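Titin (Homo sapiens, PDB 3LCY) is a giant muscle protein whose A-band portion, represented here by two tandem immunoglobulin domains, probably serves as a structural scaffold of the sarcomere. Local coordinates at residues L97-Y107 / V125-P133. Sequence-based numbering, arbitrary orientation.
Sequences LQATPQFHPGY and VMYIGRPVP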
loop_
_atom_site.group_PDB
_atom_site.type_symbol
_atom_site.label_atom_id
_atom_site.label_comp_id
_atom_site.label_asym_id
_atom_site.label_seq_id
_atom_site.Cartn_x
_atom_site.Cartn_y
_atom_site.Cartn_z
ATOM N N LEU A 97 -1.301 -6.299 3.901
ATOM C CA LEU A 97 -2.065 -6.886 2.810
ATOM C C LEU A 97 -1.305 -8.014 2.125
ATOM O O LEU A 97 -0.079 -8.100 2.215
ATOM C CB LEU A 97 -2.443 -5.820 1.782
ATOM C CG LEU A 97 -3.310 -4.668 2.288
ATOM C CD1 LEU A 97 -3.615 -3.703 1.156
ATOM C CD2 LEU A 97 -4.595 -5.191 2.907
ATOM N N GLN A 98 -2.049 -8.876 1.442
ATOM C CA GLN A 98 -1.463 -9.944 0.646
ATOM C C GLN A 98 -2.036 -9.907 -0.766
ATOM O O GLN A 98 -3.252 -9.950 -0.953
ATOM C CB GLN A 98 -1.729 -11.306 1.289
ATOM C CG GLN A 98 -1.077 -11.492 2.644
ATOM C CD GLN A 98 -1.469 -12.799 3.300
ATOM O OE1 GLN A 98 -1.379 -12.945 4.518
ATOM N NE2 GLN A 98 -1.910 -13.758 2.494
ATOM N N ALA A 99 -1.157 -9.815 -1.758
ATOM C CA ALA A 99 -1.589 -9.750 -3.146
ATOM C C ALA A 99 -0.467 -10.170 -4.085
ATOM O O ALA A 99 0.659 -9.682 -3.980
ATOM C CB ALA A 99 -2.073 -8.350 -3.488
ATOM N N THR A 100 -0.778 -11.082 -5.000
ATOM C CA THR A 100 0.188 -11.503 -6.002
ATOM C C THR A 100 0.475 -10.324 -6.916
ATOM O O THR A 100 -0.444 -9.603 -7.303
ATOM C CB THR A 100 -0.348 -12.670 -6.844
ATOM O OG1 THR A 100 -1.427 -12.211 -7.667
ATOM C CG2 THR A 100 -0.842 -13.790 -5.942
ATOM N N PRO A 101 1.755 -10.113 -7.254
ATOM C CA PRO A 101 2.147 -8.994 -8.113
ATOM C C PRO A 101 1.264 -8.908 -9.352
ATOM O O PRO A 101 1.018 -9.920 -10.011
ATOM C CB PRO A 101 3.585 -9.342 -8.495
ATOM C CG PRO A 101 4.086 -10.131 -7.333
ATOM C CD PRO A 101 2.910 -10.933 -6.852
ATOM N N GLN A 102 0.792 -7.705 -9.654
ATOM C CA GLN A 102 -0.139 -7.488 -10.752
ATOM C C GLN A 102 -0.047 -6.048 -11.232
ATOM O O GLN A 102 -0.119 -5.117 -10.432
ATOM C CB GLN A 102 -1.567 -7.777 -10.290
ATOM C CG GLN A 102 -2.645 -7.248 -11.223
ATOM C CD GLN A 102 -4.012 -7.192 -10.562
ATOM O OE1 GLN A 102 -4.132 -7.323 -9.342
ATOM N NE2 GLN A 102 -5.049 -6.990 -11.365
ATOM N N PHE A 103 0.114 -5.862 -12.537
ATOM C CA PHE A 103 0.134 -4.516 -13.091
ATOM C C PHE A 103 -1.232 -3.863 -12.925
ATOM O O PHE A 103 -2.266 -4.483 -13.170
ATOM C CB PHE A 103 0.587 -4.521 -14.551
ATOM C CG PHE A 103 2.030 -4.895 -14.729
ATOM C CD1 PHE A 103 3.036 -4.043 -14.300
ATOM C CD2 PHE A 103 2.384 -6.096 -15.325
ATOM C CE1 PHE A 103 4.366 -4.380 -14.458
ATOM C CE2 PHE A 103 3.712 -6.437 -15.488
ATOM C CZ PHE A 103 4.704 -5.579 -15.055
ATOM N N HIS A 104 -1.218 -2.605 -12.500
ATOM C CA HIS A 104 -2.434 -1.917 -12.088
ATOM C C HIS A 104 -3.454 -1.750 -13.211
ATOM O O HIS A 104 -3.198 -1.048 -14.190
ATOM C CB HIS A 104 -2.090 -0.546 -11.495
ATOM C CG HIS A 104 -3.119 -0.027 -10.537
ATOM N ND1 HIS A 104 -4.432 0.189 -10.898
ATOM C CD2 HIS A 104 -3.027 0.321 -9.232
ATOM C CE1 HIS A 104 -5.105 0.642 -9.857
ATOM N NE2 HIS A 104 -4.276 0.734 -8.833
ATOM N N PRO A 105 -4.622 -2.397 -13.063
ATOM C CA PRO A 105 -5.764 -2.104 -13.935
ATOM C C PRO A 105 -6.368 -0.763 -13.532
ATOM O O PRO A 105 -6.677 -0.553 -12.358
ATOM C CB PRO A 105 -6.740 -3.241 -13.628
ATOM C CG PRO A 105 -6.415 -3.649 -12.234
ATOM C CD PRO A 105 -4.933 -3.436 -12.066
ATOM N N GLY A 106 -6.521 0.136 -14.497
ATOM C CA GLY A 106 -6.905 1.505 -14.204
ATOM C C GLY A 106 -5.818 2.432 -14.707
ATOM O O GLY A 106 -6.018 3.638 -14.862
ATOM N N TYR A 107 -4.654 1.844 -14.960
ATOM C CA TYR A 107 -3.544 2.544 -15.579
ATOM C C TYR A 107 -2.906 1.618 -16.609
ATOM O O TYR A 107 -1.724 1.289 -16.506
ATOM C CB TYR A 107 -2.510 2.940 -14.525
ATOM C CG TYR A 107 -3.069 3.678 -13.325
ATOM C CD1 TYR A 107 -3.401 5.025 -13.402
ATOM C CD2 TYR A 107 -3.243 3.032 -12.105
ATOM C CE1 TYR A 107 -3.905 5.704 -12.303
ATOM C CE2 TYR A 107 -3.745 3.703 -11.003
ATOM C CZ TYR A 107 -4.073 5.037 -11.106
ATOM O OH TYR A 107 -4.571 5.706 -10.009
ATOM N N VAL A 125 5.181 3.064 -14.089
ATOM C CA VAL A 125 4.330 1.878 -14.031
ATOM C C VAL A 125 3.668 1.677 -12.668
ATOM O O VAL A 125 4.344 1.429 -11.670
ATOM C CB VAL A 125 5.119 0.601 -14.389
ATOM C CG1 VAL A 125 4.201 -0.611 -14.379
ATOM C CG2 VAL A 125 5.788 0.750 -15.744
ATOM N N MET A 126 2.346 1.756 -12.641
ATOM C CA MET A 126 1.581 1.491 -11.434
ATOM C C MET A 126 1.353 -0.016 -11.291
ATOM O O MET A 126 1.085 -0.715 -12.249
ATOM C CB MET A 126 0.261 2.244 -11.450
ATOM C CG MET A 126 0.386 3.743 -11.551
ATOM S SD MET A 126 1.004 4.565 -10.086
ATOM C CE MET A 126 -0.357 4.407 -8.965
ATOM N N TYR A 127 1.472 -0.522 -10.083
ATOM C CA TYR A 127 1.300 -1.939 -9.856
ATOM C C TYR A 127 0.575 -2.244 -8.567
ATOM O O TYR A 127 0.470 -1.416 -7.684
ATOM C CB TYR A 127 2.652 -2.636 -9.817
ATOM C CG TYR A 127 3.384 -2.412 -8.532
ATOM C CD1 TYR A 127 3.202 -3.251 -7.458
ATOM C CD2 TYR A 127 4.238 -1.343 -8.381
ATOM C CE1 TYR A 127 3.845 -3.035 -6.292
ATOM C CE2 TYR A 127 4.891 -1.133 -7.210
ATOM C CZ TYR A 127 4.690 -1.983 -6.176
ATOM O OH TYR A 127 5.337 -1.795 -5.008
ATOM N N ILE A 128 0.065 -3.457 -8.483
ATOM C CA ILE A 128 -0.542 -3.921 -7.265
ATOM C C ILE A 128 0.249 -5.137 -6.813
ATOM O O ILE A 128 0.376 -6.093 -7.536
ATOM C CB ILE A 128 -2.016 -4.299 -7.464
ATOM C CG1 ILE A 128 -2.865 -3.050 -7.625
ATOM C CG2 ILE A 128 -2.519 -5.085 -6.298
ATOM C CD1 ILE A 128 -4.275 -3.328 -7.978
ATOM N N GLY A 129 0.785 -5.090 -5.609
ATOM C CA GLY A 129 1.467 -6.225 -5.045
ATOM C C GLY A 129 1.828 -6.105 -3.587
ATOM O O GLY A 129 2.510 -5.225 -3.222
ATOM N N ARG A 130 1.369 -7.020 -2.748
ATOM C CA ARG A 130 1.725 -6.980 -1.331
ATOM C C ARG A 130 2.189 -8.364 -0.901
ATOM O O ARG A 130 1.532 -9.340 -1.207
ATOM C CB ARG A 130 0.559 -6.494 -0.474
ATOM C CG ARG A 130 0.313 -5.003 -0.566
ATOM C CD ARG A 130 1.592 -4.208 -0.374
ATOM N NE ARG A 130 1.345 -2.771 -0.333
ATOM C CZ ARG A 130 1.658 -1.924 -1.302
ATOM N NH1 ARG A 130 2.242 -2.358 -2.400
ATOM N NH2 ARG A 130 1.385 -0.638 -1.167
ATOM N N PRO A 131 3.318 -8.478 -0.213
ATOM C CA PRO A 131 4.183 -7.374 0.206
ATOM C C PRO A 131 4.886 -6.737 -0.977
ATOM O O PRO A 131 4.916 -7.325 -2.049
ATOM C CB PRO A 131 5.217 -8.072 1.086
ATOM C CG PRO A 131 5.209 -9.474 0.628
ATOM C CD PRO A 131 3.791 -9.764 0.315
ATOM N N VAL A 132 5.446 -5.550 -0.793
ATOM C CA VAL A 132 6.091 -4.886 -1.905
ATOM C C VAL A 132 7.070 -5.853 -2.541
ATOM O O VAL A 132 7.917 -6.447 -1.889
ATOM C CB VAL A 132 6.824 -3.635 -1.414
ATOM C CG1 VAL A 132 7.469 -2.899 -2.561
ATOM C CG2 VAL A 132 5.865 -2.744 -0.677
ATOM N N PRO A 133 6.916 -5.992 -3.848
ATOM C CA PRO A 133 7.711 -6.895 -4.676
ATOM C C PRO A 133 9.058 -6.394 -5.138
ATOM O O PRO A 133 9.296 -5.200 -5.203
ATOM C CB PRO A 133 6.824 -7.077 -5.898
ATOM C CG PRO A 133 6.135 -5.784 -6.029
ATOM C CD PRO A 133 5.935 -5.243 -4.646
HETATM O O HOH W 1 0.597 0.653 -15.167
#
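The linker strand between the two immunoglobulin domains, the end of strand 88-103, pairs antiparallel with strand 125-130 of the second domain, Ala99 facing Arg130 and Gln102 facing Ile128. Both are hydrogen-bonded pairs: Ala99 N reaches Arg130 O at 2.8 Å, and Ile128 N meets Gln102 O at 2.6 Å in a nearly straight bond (169°). Between these pairs the register slips by one residue, a beta bulge at which the CA atoms of Pro101 and Gly129 approach to 4.2 Å.

In this I-set sandwich the strand pairing extends the sheet that contains strands 121-130 and 158-163. Phe103 points into the sandwich, where its ring lays CD1 3.6 Å from Val125 CG1 and packs against Val177, Leu179 and Val186 of the opposite sheet. Arg130 has CG anti to the carbonyl carbon (chi1 -75°), which brings it 3.7 Å from Leu97 CB, and a bend at chi2 turns the rest of the chain away from that leucine. Its guanidinium gives NH1 to Gly129 O, while NE forms a salt bridge with Glu75 and NH2 bonds Glu156 O, so one buried side chain ties the interdomain strand pair to both domains.

Past the strand end, His104 N donates to Met126 O and the chain enters a type II turn to Tyr107. The His104 ring is sandwiched: Ile128 CD1 stands over one face, 4.2 Å from the ring centroid, and Tyr107 CE2 lies over the other. With CG beside the backbone N (chi1 -59°) and the chain bent twice beyond it, Met126 brings CG over the Tyr107 face, 4.1 Å from that ring's centroid, and holds SD above the same face as a more distant Met-aromatic contact.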